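Local atomic coordinates of immune protein (Enterobacter cloacae, PDB entry 6D7Y), a protein that probably protects the cell that makes it by binding and neutralising the toxic C-terminal tip of a CdiA protein used in contact-dependent growth inhibition. Residues 1-6 with 133-138; 22-27 with 67-72. All coordinates share one frame; numbering follows the deposited sequence.

Contact 1: residues 1-6 with 133-138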
HETATM    1  N   MSE B   1      -5.468 -22.622  -3.529  1.00 51.32           N
HETATM    2  CA  MSE B   1      -4.017 -22.345  -3.315  1.00 50.65           C
HETATM    3  C   MSE B   1      -3.776 -20.990  -2.710  1.00 42.60           C
HETATM    4  O   MSE B   1      -4.567 -20.059  -2.916  1.00 40.56           O
HETATM    5  CB  MSE B   1      -3.293 -22.333  -4.664  1.00 58.85           C
HETATM    6  CG  MSE B   1      -3.507 -23.611  -5.456  1.00 69.19           C
HETATM    7 SE   MSE B   1      -2.497 -25.011  -4.535  1.00 94.13          SE
HETATM    8  CE  MSE B   1      -3.993 -25.910  -3.614  1.00 92.40           C
ATOM      9  N   LYS B   2      -2.677 -20.874  -1.962  1.00 37.64           N
ATOM     10  CA  LYS B   2      -2.254 -19.591  -1.367  1.00 34.02           C
ATOM     11  C   LYS B   2      -1.884 -18.653  -2.521  1.00 29.60           C
ATOM     12  O   LYS B   2      -1.231 -19.066  -3.468  1.00 29.26           O
ATOM     13  CB  LYS B   2      -1.061 -19.813  -0.463  1.00 36.32           C
ATOM     14  CG  LYS B   2      -0.509 -18.582   0.221  1.00 36.99           C
ATOM     15  CD  LYS B   2       0.488 -18.980   1.323  1.00 39.71           C
ATOM     16  CE  LYS B   2       1.749 -19.629   0.785  1.00 42.08           C
ATOM     17  NZ  LYS B   2       2.509 -18.699  -0.096  1.00 42.79           N
ATOM     18  N   GLU B   3      -2.310 -17.403  -2.435  1.00 26.18           N
ATOM     19  CA  GLU B   3      -2.108 -16.425  -3.511  1.00 24.05           C
ATOM     20  C   GLU B   3      -1.679 -15.101  -2.943  1.00 22.42           C
ATOM     21  O   GLU B   3      -2.021 -14.771  -1.808  1.00 21.89           O
ATOM     22  CB  GLU B   3      -3.440 -16.196  -4.216  1.00 23.25           C
ATOM     23  CG  GLU B   3      -4.050 -17.400  -4.894  1.00 24.12           C
ATOM     24  CD  GLU B   3      -3.469 -17.719  -6.260  1.00 24.45           C
ATOM     25  OE1 GLU B   3      -2.467 -17.083  -6.691  1.00 24.16           O
ATOM     26  OE2 GLU B   3      -4.036 -18.631  -6.926  1.00 25.13           O
ATOM     27  N   LEU B   4      -0.954 -14.329  -3.754  1.00 21.58           N
ATOM     28  CA  LEU B   4      -0.518 -13.020  -3.362  1.00 21.04           C
ATOM     29  C   LEU B   4      -1.590 -12.013  -3.820  1.00 20.25           C
ATOM     30  O   LEU B   4      -1.954 -11.987  -5.020  1.00 19.47           O
ATOM     31  CB  LEU B   4       0.817 -12.669  -4.003  1.00 21.43           C
ATOM     32  CG  LEU B   4       1.420 -11.334  -3.549  1.00 21.78           C
ATOM     33  CD1 LEU B   4       1.577 -11.235  -2.040  1.00 22.60           C
ATOM     34  CD2 LEU B   4       2.780 -11.160  -4.212  1.00 22.57           C
ATOM     35  N   PHE B   5      -2.079 -11.217  -2.868  1.00 19.66           N
ATOM     36  CA  PHE B   5      -3.077 -10.185  -3.149  1.00 19.48           C
ATOM     37  C   PHE B   5      -2.485  -8.816  -2.899  1.00 19.81           C
ATOM     38  O   PHE B   5      -1.453  -8.684  -2.247  1.00 19.83           O
ATOM     39  CB  PHE B   5      -4.336 -10.381  -2.317  1.00 19.54           C
ATOM     40  CG  PHE B   5      -5.079 -11.651  -2.635  1.00 19.55           C
ATOM     41  CD1 PHE B   5      -6.022 -11.693  -3.638  1.00 19.39           C
ATOM     42  CD2 PHE B   5      -4.788 -12.817  -1.956  1.00 20.10           C
ATOM     43  CE1 PHE B   5      -6.680 -12.869  -3.978  1.00 19.61           C
ATOM     44  CE2 PHE B   5      -5.461 -13.992  -2.274  1.00 20.61           C
ATOM     45  CZ  PHE B   5      -6.404 -14.026  -3.275  1.00 20.29           C
ATOM     46  N   GLU B   6      -3.108  -7.778  -3.449  1.00 20.08           N
ATOM     47  CA  GLU B   6      -2.598  -6.468  -3.179  1.00 21.30           C
ATOM     48  C   GLU B   6      -3.665  -5.386  -3.309  1.00 20.50           C
ATOM     49  O   GLU B   6      -4.672  -5.573  -3.976  1.00 19.76           O
ATOM     50  CB  GLU B   6      -1.366  -6.114  -4.044  1.00 23.66           C
ATOM     51  CG  GLU B   6      -1.649  -5.712  -5.452  1.00 25.51           C
ATOM     52  CD  GLU B   6      -0.402  -5.394  -6.300  1.00 27.24           C
ATOM     53  OE1 GLU B   6       0.686  -5.021  -5.786  1.00 29.24           O
ATOM     54  OE2 GLU B   6      -0.537  -5.512  -7.529  1.00 26.86           O
ATOM     55  N   GLY B 133      -8.119  -3.075  -5.422  1.00 18.56           N
ATOM     56  CA  GLY B 133      -7.536  -4.271  -4.834  1.00 18.05           C
ATOM     57  C   GLY B 133      -7.879  -5.498  -5.637  1.00 17.90           C
ATOM     58  O   GLY B 133      -8.963  -5.612  -6.203  1.00 17.43           O
ATOM     59  N   GLY B 134      -6.955  -6.456  -5.647  1.00 17.93           N
ATOM     60  CA  GLY B 134      -7.174  -7.656  -6.406  1.00 18.33           C
ATOM     61  C   GLY B 134      -6.079  -8.680  -6.253  1.00 17.74           C
ATOM     62  O   GLY B 134      -5.137  -8.494  -5.456  1.00 18.14           O
ATOM     63  N   LEU B 135      -6.219  -9.756  -7.018  1.00 17.92           N
ATOM     64  CA  LEU B 135      -5.179 -10.782  -7.098  1.00 19.17           C
ATOM     65  C   LEU B 135      -3.996 -10.050  -7.709  1.00 20.55           C
ATOM     66  O   LEU B 135      -4.171  -9.181  -8.578  1.00 18.71           O
ATOM     67  CB  LEU B 135      -5.625 -11.884  -8.045  1.00 19.43           C
ATOM     68  CG  LEU B 135      -4.631 -12.999  -8.312  1.00 19.37           C
ATOM     69  CD1 LEU B 135      -4.417 -13.854  -7.072  1.00 20.14           C
ATOM     70  CD2 LEU B 135      -5.196 -13.830  -9.442  1.00 20.71           C
ATOM     71  N   GLU B 136      -2.789 -10.345  -7.254  1.00 21.52           N
ATOM     72  CA  GLU B 136      -1.611  -9.661  -7.808  1.00 25.11           C
ATOM     73  C   GLU B 136      -1.444 -10.023  -9.310  1.00 24.53           C
ATOM     74  O   GLU B 136      -1.678 -11.174  -9.670  1.00 28.83           O
ATOM     75  CB  GLU B 136      -0.383  -9.943  -6.898  1.00 29.50           C
ATOM     76  CG  GLU B 136       0.960  -9.379  -7.349  1.00 33.00           C
ATOM     77  CD  GLU B 136       1.913 -10.393  -7.975  1.00 34.65           C
ATOM     78  OE1 GLU B 136       1.837 -11.631  -7.703  1.00 34.12           O
ATOM     79  OE2 GLU B 136       2.845  -9.932  -8.660  1.00 41.48           O
ATOM     80  N   PRO B 137      -1.221  -9.051 -10.219  1.00 23.85           N
ATOM     81  CA  PRO B 137      -1.148  -7.626  -9.921  1.00 23.30           C
ATOM     82  C   PRO B 137      -2.550  -6.985  -9.899  1.00 21.04           C
ATOM     83  O   PRO B 137      -3.367  -7.253 -10.776  1.00 20.41           O
ATOM     84  CB  PRO B 137      -0.337  -7.084 -11.084  1.00 24.50           C
ATOM     85  CG  PRO B 137      -0.774  -7.906 -12.235  1.00 24.84           C
ATOM     86  CD  PRO B 137      -1.106  -9.281 -11.670  1.00 24.06           C
ATOM     87  N   ALA B 138      -2.792  -6.133  -8.905  1.00 20.00           N
ATOM     88  CA  ALA B 138      -4.084  -5.479  -8.728  1.00 20.24           C
ATOM     89  C   ALA B 138      -4.462  -4.607  -9.904  1.00 21.23           C
ATOM     90  O   ALA B 138      -5.642  -4.359 -10.120  1.00 21.77           O
ATOM     91  CB  ALA B 138      -4.112  -4.686  -7.438  1.00 20.76           C
TER

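Contact 2: residues 22-27 with 67-72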
ATOM      1  N   LYS B  22       2.565   7.528   7.442  1.00 42.58           N
ATOM      2  CA  LYS B  22       2.432   7.485   8.913  1.00 44.52           C
ATOM      3  C   LYS B  22       1.087   6.887   9.297  1.00 44.09           C
ATOM      4  O   LYS B  22       0.989   6.149  10.261  1.00 44.06           O
ATOM      5  CB  LYS B  22       2.583   8.885   9.543  1.00 47.27           C
ATOM      6  CG  LYS B  22       3.965   9.518   9.420  1.00 48.65           C
ATOM      7  CD  LYS B  22       5.070   8.712  10.092  1.00 49.30           C
ATOM      8  CE  LYS B  22       4.897   8.582  11.600  1.00 51.40           C
ATOM      9  NZ  LYS B  22       5.983   7.733  12.177  1.00 51.54           N
ATOM     10  N   GLU B  23       0.055   7.233   8.534  1.00 45.05           N
ATOM     11  CA  GLU B  23      -1.299   6.705   8.727  1.00 45.71           C
ATOM     12  C   GLU B  23      -1.297   5.172   8.588  1.00 44.74           C
ATOM     13  O   GLU B  23      -1.821   4.457   9.450  1.00 45.39           O
ATOM     14  CB  GLU B  23      -2.243   7.380   7.709  1.00 47.89           C
ATOM     15  CG  GLU B  23      -3.578   6.696   7.449  1.00 48.64           C
ATOM     16  CD  GLU B  23      -4.422   6.513   8.690  1.00 51.50           C
ATOM     17  OE1 GLU B  23      -4.245   7.283   9.658  1.00 56.05           O
ATOM     18  OE2 GLU B  23      -5.292   5.611   8.688  1.00 51.58           O
ATOM     19  N   ILE B  24      -0.693   4.679   7.504  1.00 42.08           N
ATOM     20  CA  ILE B  24      -0.572   3.241   7.277  1.00 40.39           C
ATOM     21  C   ILE B  24       0.336   2.614   8.352  1.00 40.53           C
ATOM     22  O   ILE B  24      -0.009   1.579   8.908  1.00 39.29           O
ATOM     23  CB  ILE B  24      -0.002   2.934   5.879  1.00 39.31           C
ATOM     24  CG1 ILE B  24      -0.916   3.504   4.781  1.00 39.03           C
ATOM     25  CG2 ILE B  24       0.150   1.427   5.673  1.00 38.23           C
ATOM     26  CD1 ILE B  24      -0.335   3.354   3.388  1.00 38.67           C
ATOM     27  N   GLU B  25       1.481   3.240   8.640  1.00 42.35           N
ATOM     28  CA  GLU B  25       2.422   2.702   9.652  1.00 43.89           C
ATOM     29  C   GLU B  25       1.788   2.530  11.042  1.00 44.32           C
ATOM     30  O   GLU B  25       2.138   1.601  11.787  1.00 43.93           O
ATOM     31  CB  GLU B  25       3.672   3.589   9.802  1.00 47.22           C
ATOM     32  CG  GLU B  25       4.705   3.044  10.817  1.00 49.93           C
ATOM     33  CD  GLU B  25       5.873   3.976  11.099  1.00 52.40           C
ATOM     34  OE1 GLU B  25       6.799   3.549  11.826  1.00 57.22           O
ATOM     35  OE2 GLU B  25       5.865   5.130  10.623  1.00 55.17           O
ATOM     36  N   SER B  26       0.877   3.430  11.397  1.00 44.14           N
ATOM     37  CA  SER B  26       0.224   3.379  12.720  1.00 45.94           C
ATOM     38  C   SER B  26      -0.726   2.193  12.935  1.00 44.48           C
ATOM     39  O   SER B  26      -1.078   1.880  14.078  1.00 45.69           O
ATOM     40  CB  SER B  26      -0.531   4.684  12.997  1.00 47.05           C
ATOM     41  OG  SER B  26      -1.532   4.880  12.027  1.00 46.05           O
ATOM     42  N   LYS B  27      -1.147   1.549  11.850  0.50 43.07           N
ATOM     43  CA  LYS B  27      -2.053   0.404  11.955  0.50 43.08           C
ATOM     44  C   LYS B  27      -1.274  -0.920  12.077  0.50 42.54           C
ATOM     45  O   LYS B  27      -1.876  -1.990  12.205  0.50 43.45           O
ATOM     46  CB  LYS B  27      -3.046   0.411  10.782  0.50 42.50           C
ATOM     47  CG  LYS B  27      -3.763   1.761  10.659  0.50 43.71           C
ATOM     48  CD  LYS B  27      -4.816   1.822   9.553  0.50 43.44           C
ATOM     49  CE  LYS B  27      -6.151   1.211   9.961  0.50 43.82           C
ATOM     50  NZ  LYS B  27      -6.065  -0.211  10.354  0.50 44.25           N
ATOM     51  N   VAL B  67       9.161  -1.880   2.393  1.00 31.34           N
ATOM     52  CA  VAL B  67       9.360  -2.190   3.780  1.00 33.29           C
ATOM     53  C   VAL B  67       8.380  -3.269   4.179  1.00 31.80           C
ATOM     54  O   VAL B  67       7.254  -3.303   3.686  1.00 30.72           O
ATOM     55  CB  VAL B  67       9.198  -0.910   4.652  1.00 36.55           C
ATOM     56  CG1 VAL B  67       7.847  -0.274   4.466  1.00 36.98           C
ATOM     57  CG2 VAL B  67       9.422  -1.200   6.115  1.00 39.25           C
ATOM     58  N   SER B  68       8.829  -4.195   5.020  1.00 32.81           N
ATOM     59  CA  SER B  68       7.951  -5.232   5.523  1.00 33.44           C
ATOM     60  C   SER B  68       7.293  -4.688   6.775  1.00 33.72           C
ATOM     61  O   SER B  68       7.933  -4.004   7.587  1.00 34.66           O
ATOM     62  CB  SER B  68       8.707  -6.536   5.816  1.00 36.51           C
ATOM     63  OG  SER B  68       9.185  -7.096   4.612  1.00 36.94           O
HETATM   64  N   MSE B  69       6.024  -5.009   6.933  0.50 33.66           N
HETATM   65  CA  MSE B  69       5.242  -4.543   8.051  0.50 35.69           C
HETATM   66  C   MSE B  69       4.702  -5.769   8.703  0.50 35.75           C
HETATM   67  O   MSE B  69       4.321  -6.709   8.017  0.50 34.83           O
HETATM   68  CB  MSE B  69       4.153  -3.640   7.440  0.50 36.74           C
HETATM   69  CG  MSE B  69       3.164  -3.079   8.447  0.50 39.70           C
HETATM   70 SE   MSE B  69       2.089  -1.560   7.729  0.50 45.28          SE
HETATM   71  CE  MSE B  69       3.610  -0.347   7.400  0.50 44.34           C
ATOM     72  N   GLU B  70       4.730  -5.809  10.031  1.00 36.46           N
ATOM     73  CA  GLU B  70       4.160  -6.921  10.783  1.00 38.65           C
ATOM     74  C   GLU B  70       2.985  -6.445  11.616  1.00 38.82           C
ATOM     75  O   GLU B  70       3.038  -5.355  12.219  1.00 38.76           O
ATOM     76  CB  GLU B  70       5.211  -7.543  11.706  1.00 42.45           C
ATOM     77  CG  GLU B  70       4.646  -8.620  12.617  1.00 47.66           C
ATOM     78  CD  GLU B  70       5.678  -9.203  13.545  1.00 53.40           C
ATOM     79  OE1 GLU B  70       6.883  -9.193  13.196  1.00 58.63           O
ATOM     80  OE2 GLU B  70       5.280  -9.685  14.624  1.00 60.08           O
ATOM     81  N   GLY B  71       1.951  -7.283  11.677  1.00 38.55           N
ATOM     82  CA  GLY B  71       0.763  -7.015  12.478  1.00 40.01           C
ATOM     83  C   GLY B  71      -0.027  -5.821  11.980  1.00 39.93           C
ATOM     84  O   GLY B  71      -0.286  -4.897  12.736  1.00 41.03           O
ATOM     85  N   PHE B  72      -0.413  -5.843  10.710  1.00 37.45           N
ATOM     86  CA  PHE B  72      -1.171  -4.739  10.126  1.00 37.66           C
ATOM     87  C   PHE B  72      -2.666  -4.967  10.320  1.00 39.49           C
ATOM     88  O   PHE B  72      -3.193  -5.942   9.815  1.00 38.27           O
ATOM     89  CB  PHE B  72      -0.872  -4.615   8.629  1.00 36.03           C
ATOM     90  CG  PHE B  72      -1.596  -3.481   7.977  1.00 36.06           C
ATOM     91  CD1 PHE B  72      -1.097  -2.189   8.065  1.00 37.37           C
ATOM     92  CD2 PHE B  72      -2.801  -3.688   7.312  1.00 36.44           C
ATOM     93  CE1 PHE B  72      -1.770  -1.124   7.487  1.00 37.54           C
ATOM     94  CE2 PHE B  72      -3.474  -2.624   6.728  1.00 36.27           C
ATOM     95  CZ  PHE B  72      -2.961  -1.343   6.816  1.00 37.20           C
TER

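Contact 1: residues 1-6 with 133-138
Strands 3-10 and 130-135 run antiparallel as neighbours in the sheet; two backbone bonds join them here, and a third follows just past the end of 130-135. Glu-6 and Gly-134 form a hydrogen-bonded pair: Glu-6 N donates to Gly-134 O at 2.9 Å and Gly-134 N donates to Glu-6 O at 3.0 Å, both nearly along the C=O axes. Phe-5 and Leu-135 make the next, non-hydrogen-bonded pair, and beyond it Glu-136 N reaches Leu-4 O at 2.9 Å, in the carbonyl plane but bent to 146° at the oxygen.

The fourth bond is made by a side chain. Glu-6 has CG in the crowded position between backbone N and carbonyl carbon (chi1 78°) and is extended beyond it, so OE2 accepts from Ala-138 N at 2.7 Å through its anti lone pair. The chain reaches this point past a cis peptide before Pro-137, and Ala-138 CB lies 3.3 Å from Glu-6 CG. On the face carrying Phe-5, ring atom CE1 meets Leu-135 CD1 at 4.0 Å, under helix 105-126, whose Phe-105 packs edge-to-face on Phe-5. Away from the Phe-5 side, Leu-4 CD2 packs obliquely against the Glu-136 carboxylate, 3.6 Å from OE1.

Phe-5 turns its own backbone bonding to Phe-100 of strand 93-102. A buried carboxylate thus takes over where the strand pairing stops; Ala-138 N-H would probably favour its charged form, burial and the nearby Glu-136 carboxylate the neutral one.

Contact 2: residues 22-27 with 67-72
Phe-72 lays ring atom CE1 against the last turn of helix 17-25, 3.7 Å from Ile-24 CG2. With CG anti to the backbone N (chi1 -179°), the ring reaches back to the helix, and Ile-24 O lies at its edge, near the ring plane, 3.5 Å from CE1. Lys-27 CB approaches the same CE1 obliquely at 3.9 Å.

Beside the ring runs selenomethionine Met-69, anti at chi1 and chi2 and bent at chi3 (-62°). Its SE sits 4.1 Å from Ile-24 CG2, the two side chains crossing at about a right angle, while the terminal CE touches Glu-25 CA at 4.0 Å. Helix 17-25 is thereby seated on one face of the antiparallel sheet: Ile-24 continues onto Val-96, Phe-72 onto Val-83 and Leu-98, and Met-69 onto Leu-85 and Ile-31. Strand 63-75 turns a corner at Glu-70 and Gly-71, the latter with positive phi (66°), and this break sets Phe-72 next to Met-69 against the helix.

No hydrogen bond crosses between 22-27 and 67-72; Lys-27 O receives a CA-H...O contact from Phe-72 CA at 3.5 Å and a hydrogen bond from Ser-73 OG. Bent at chi3 and chi4, Lys-27 carries NZ to a hydrogen bond with Val-74 O; NZ also lies over the Phe-72 ring, 5.3 Å from its centroid, too long for more than a weak attraction.

How the contacts relate
Contacts 1 and 2 work on the same antiparallel sheet, with centres 19 Å apart and nearest atoms about 10 Å apart, so neither touches the other. Helix 17-25 is the next element after strand 3-10, which puts the first segments of both contacts on consecutive elements of the chain. Polar pairing, with the Glu-6 carboxylate added to the backbone, marks contact 1; apolar packing marks contact 2. Strands 78-90 and 93-102 lie between strand 63-75 and strand 3-10; 93-102 pairs with 3-10 and sends Val-96 and Leu-98 to Ile-24 and Phe-72. Contact 2 is the more central, 9 Å from the chain centre against 13 Å for contact 1.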